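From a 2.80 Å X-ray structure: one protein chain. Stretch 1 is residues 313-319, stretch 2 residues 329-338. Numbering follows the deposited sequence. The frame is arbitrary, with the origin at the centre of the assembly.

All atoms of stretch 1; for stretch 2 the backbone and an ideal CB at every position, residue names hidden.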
# COMPACT_ATOMS: atom_id res chain seq x y z
N PHE A 313 -18.09 15.61 -20.23
CA PHE A 313 -17.14 16.47 -19.56
C PHE A 313 -15.94 16.73 -20.44
O PHE A 313 -15.17 15.84 -20.79
CB PHE A 313 -16.76 15.89 -18.21
CG PHE A 313 -17.90 15.90 -17.22
CD1 PHE A 313 -18.37 14.71 -16.66
CD2 PHE A 313 -18.53 17.09 -16.89
CE1 PHE A 313 -19.45 14.71 -15.78
CE2 PHE A 313 -19.61 17.11 -16.01
CZ PHE A 313 -20.07 15.92 -15.45
N THR A 314 -15.82 17.99 -20.82
CA THR A 314 -14.75 18.46 -21.67
C THR A 314 -13.38 18.30 -21.04
O THR A 314 -12.46 17.80 -21.68
CB THR A 314 -15.01 19.92 -22.00
OG1 THR A 314 -15.70 19.99 -23.25
CG2 THR A 314 -13.72 20.71 -22.07
N SER A 315 -13.26 18.73 -19.79
CA SER A 315 -11.99 18.69 -19.07
C SER A 315 -12.24 18.61 -17.57
O SER A 315 -13.39 18.56 -17.14
CB SER A 315 -11.20 19.95 -19.40
OG SER A 315 -12.02 21.10 -19.21
N HIS A 316 -11.17 18.61 -16.77
CA HIS A 316 -11.35 18.56 -15.32
C HIS A 316 -10.08 18.90 -14.56
O HIS A 316 -9.01 19.01 -15.14
CB HIS A 316 -11.84 17.18 -14.88
CG HIS A 316 -10.77 16.14 -14.85
ND1 HIS A 316 -10.21 15.61 -16.00
CD2 HIS A 316 -10.16 15.50 -13.82
CE1 HIS A 316 -9.31 14.70 -15.67
NE2 HIS A 316 -9.26 14.62 -14.35
N TYR A 317 -10.22 19.09 -13.25
CA TYR A 317 -9.08 19.37 -12.39
C TYR A 317 -9.42 18.93 -10.97
O TYR A 317 -10.60 18.82 -10.61
CB TYR A 317 -8.67 20.85 -12.46
CG TYR A 317 -9.66 21.85 -11.90
CD1 TYR A 317 -9.82 22.02 -10.52
CD2 TYR A 317 -10.45 22.63 -12.75
CE1 TYR A 317 -10.74 22.92 -10.00
CE2 TYR A 317 -11.37 23.54 -12.24
CZ TYR A 317 -11.52 23.68 -10.87
OH TYR A 317 -12.45 24.56 -10.36
N ASN A 318 -8.40 18.65 -10.17
CA ASN A 318 -8.58 18.20 -8.79
C ASN A 318 -8.19 19.29 -7.79
O ASN A 318 -7.29 20.09 -8.07
CB ASN A 318 -7.69 16.99 -8.49
CG ASN A 318 -7.90 15.84 -9.46
OD1 ASN A 318 -8.78 15.01 -9.26
ND2 ASN A 318 -7.09 15.80 -10.51
N MET A 319 -8.87 19.31 -6.65
CA MET A 319 -8.58 20.24 -5.56
C MET A 319 -8.19 19.32 -4.39
O MET A 319 -8.93 18.39 -4.04
CB MET A 319 -9.80 21.09 -5.19
CG MET A 319 -10.10 22.24 -6.16
SD MET A 319 -8.73 23.44 -6.36
CE MET A 319 -8.77 24.30 -4.79
N UNK A 329 -4.64 22.90 -2.59
CA UNK A 329 -3.92 23.03 -3.86
C UNK A 329 -4.80 22.59 -5.02
O UNK A 329 -5.74 21.81 -4.84
CB UNK A 329 -2.63 22.21 -3.84
N UNK A 330 -4.50 23.08 -6.21
CA UNK A 330 -5.27 22.72 -7.39
C UNK A 330 -4.38 21.99 -8.39
O UNK A 330 -3.20 22.29 -8.52
CB UNK A 330 -5.89 23.96 -8.03
N UNK A 331 -4.95 21.02 -9.08
CA UNK A 331 -4.18 20.25 -10.05
C UNK A 331 -4.22 20.91 -11.42
O UNK A 331 -4.75 22.02 -11.57
CB UNK A 331 -4.71 18.82 -10.14
N UNK A 332 -3.67 20.22 -12.42
CA UNK A 332 -3.69 20.75 -13.78
C UNK A 332 -5.09 20.55 -14.30
O UNK A 332 -5.87 19.80 -13.73
CB UNK A 332 -2.65 20.07 -14.68
N UNK A 333 -5.42 21.24 -15.38
CA UNK A 333 -6.74 21.07 -15.95
C UNK A 333 -6.54 20.11 -17.11
O UNK A 333 -6.15 20.51 -18.19
CB UNK A 333 -7.37 22.40 -16.39
N UNK A 334 -6.78 18.83 -16.86
CA UNK A 334 -6.63 17.83 -17.90
C UNK A 334 -7.77 18.02 -18.89
O UNK A 334 -8.72 18.75 -18.61
CB UNK A 334 -6.62 16.41 -17.32
N UNK A 335 -7.68 17.38 -20.05
CA UNK A 335 -8.73 17.51 -21.05
C UNK A 335 -8.57 18.70 -21.97
O UNK A 335 -7.51 19.31 -22.05
CB UNK A 335 -10.09 17.60 -20.35
N UNK A 336 -9.64 19.04 -22.69
CA UNK A 336 -9.60 20.17 -23.61
C UNK A 336 -10.62 21.20 -23.16
O UNK A 336 -11.70 21.29 -23.72
CB UNK A 336 -9.87 19.73 -25.05
N UNK A 337 -10.25 21.98 -22.16
CA UNK A 337 -11.11 23.01 -21.58
C UNK A 337 -11.51 24.15 -22.51
O UNK A 337 -10.68 24.98 -22.87
CB UNK A 337 -10.41 23.61 -20.36
N UNK A 338 -12.78 24.20 -22.89
CA UNK A 338 -13.27 25.28 -23.73
C UNK A 338 -13.27 26.48 -22.79
O UNK A 338 -12.94 26.34 -21.62
CB UNK A 338 -14.65 24.99 -24.34

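At 329 CA-to-CB points away from stretch 1, and no atom of that stretch lies within 5.5 Å of the ideal CB, so nearly any side chain would suit. The residue is Gln329; its part in the pairing is backbone, with Met319 CA 3.3 Å from Gln329 O.

Position 330 pairs with Met319 across an antiparallel, non-hydrogen-bonded bridge. Its ideal CB sits 3.3 Å from Met319 SD and 5.0 Å from Tyr317 CD1, on the side of the sheet where the tyrosine ring offers a face. A long aliphatic, aromatic or cationic chain could cover that ring. Lys330, extended with all four chi angles t, does so: Lys330 CE stands 3.6 Å from the centroid of the Tyr317 ring, 9° off its normal, and Lys330 NZ lies 4.4 Å from that centroid, a cation-pi contact.

At 331 CA-to-CB points toward stretch 1, the ideal CB is 3.5 Å from Asn318 O, and the backbone amide of Asn318 is a nearby donor. A short side chain carrying an acceptor fits: Ser, Thr or perhaps Asp. With Ser331 in the p rotamer, Asn318 N donates to Ser331 OG at 2.6 Å and 173°, while Ser331 N donates to Asn318 O at 2.7 Å. The hydroxyl thus stands in for a backbone carbonyl where the register shifts by one.

Position 332 points away into space free of stretch 1, and many residues would serve; it is Ser332.

At 333 CA-to-CB runs sideways, with the ideal CB 4.4 Å from Tyr317 CB. A modest apolar group is reasonable, and Val333 places CG2 4.0 Å from Tyr317 CD2.

Position 334 is the hydrogen-bonded partner of His316, and its ideal CB lies 3.6 Å from His316 CE1. A flat or apolar side chain could lie along the imidazole. Phe334 does, its ring plane at 24° to that of His316, but with centroids 5.1 Å apart the rings barely overlap.

Position 335 is the most constrained. An ideal CB would fall 2.5 Å from Ser315 CA and 2.7 Å from Thr314 O, and phi/psi of 86/-165 would jam it against the preceding carbonyl. Gly335 is the answer.

At 336 the side chain runs sideways, leaving a loose choice; Asn336 contributes its backbone, Asn336 N donating to Thr314 O at 3.2 Å.

At 337 the ideal CB is 3.2 Å from Ser315 OG, so there is little room for branching on that side. His337 is t at chi1.

At 338 Thr314 OG1 invites a polar side chain with some reach; Asn338 ND2 donates to Thr314 OG1 at 3.1 Å.

Stretch 2 329-338: QKSSVFGNHN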
# COMPACT_ATOMS: atom_id res chain seq x y z
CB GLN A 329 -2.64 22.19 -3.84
CG GLN A 329 -1.67 22.50 -2.71
CD GLN A 329 -0.56 21.45 -2.58
OE1 GLN A 329 -0.37 20.86 -1.51
NE2 GLN A 329 0.17 21.22 -3.66
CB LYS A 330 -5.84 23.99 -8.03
CG LYS A 330 -6.67 23.76 -9.27
CD LYS A 330 -6.92 25.07 -9.98
CE LYS A 330 -7.73 24.89 -11.25
NZ LYS A 330 -7.95 26.19 -11.95
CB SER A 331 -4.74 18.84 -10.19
OG SER A 331 -5.95 18.87 -10.90
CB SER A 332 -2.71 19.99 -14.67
OG SER A 332 -1.37 20.29 -14.34
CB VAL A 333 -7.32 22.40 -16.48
CG1 VAL A 333 -8.65 22.15 -17.17
CG2 VAL A 333 -7.52 23.38 -15.34
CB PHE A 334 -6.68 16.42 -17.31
CG PHE A 334 -5.75 16.22 -16.14
CD1 PHE A 334 -6.14 16.60 -14.86
CD2 PHE A 334 -4.49 15.66 -16.32
CE1 PHE A 334 -5.28 16.42 -13.77
CE2 PHE A 334 -3.63 15.48 -15.24
CZ PHE A 334 -4.04 15.86 -13.96
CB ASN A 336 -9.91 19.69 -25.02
CG ASN A 336 -9.68 20.77 -26.05
OD1 ASN A 336 -9.86 20.54 -27.25
ND2 ASN A 336 -9.28 21.95 -25.60
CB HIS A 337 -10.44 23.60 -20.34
CG HIS A 337 -11.29 24.60 -19.61
ND1 HIS A 337 -10.76 25.68 -18.94
CD2 HIS A 337 -12.63 24.67 -19.43
CE1 HIS A 337 -11.74 26.37 -18.38
NE2 HIS A 337 -12.88 25.78 -18.67
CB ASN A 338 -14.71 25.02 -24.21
CG ASN A 338 -15.05 23.54 -24.31
OD1 ASN A 338 -14.46 22.79 -25.11
ND2 ASN A 338 -16.02 23.10 -23.50
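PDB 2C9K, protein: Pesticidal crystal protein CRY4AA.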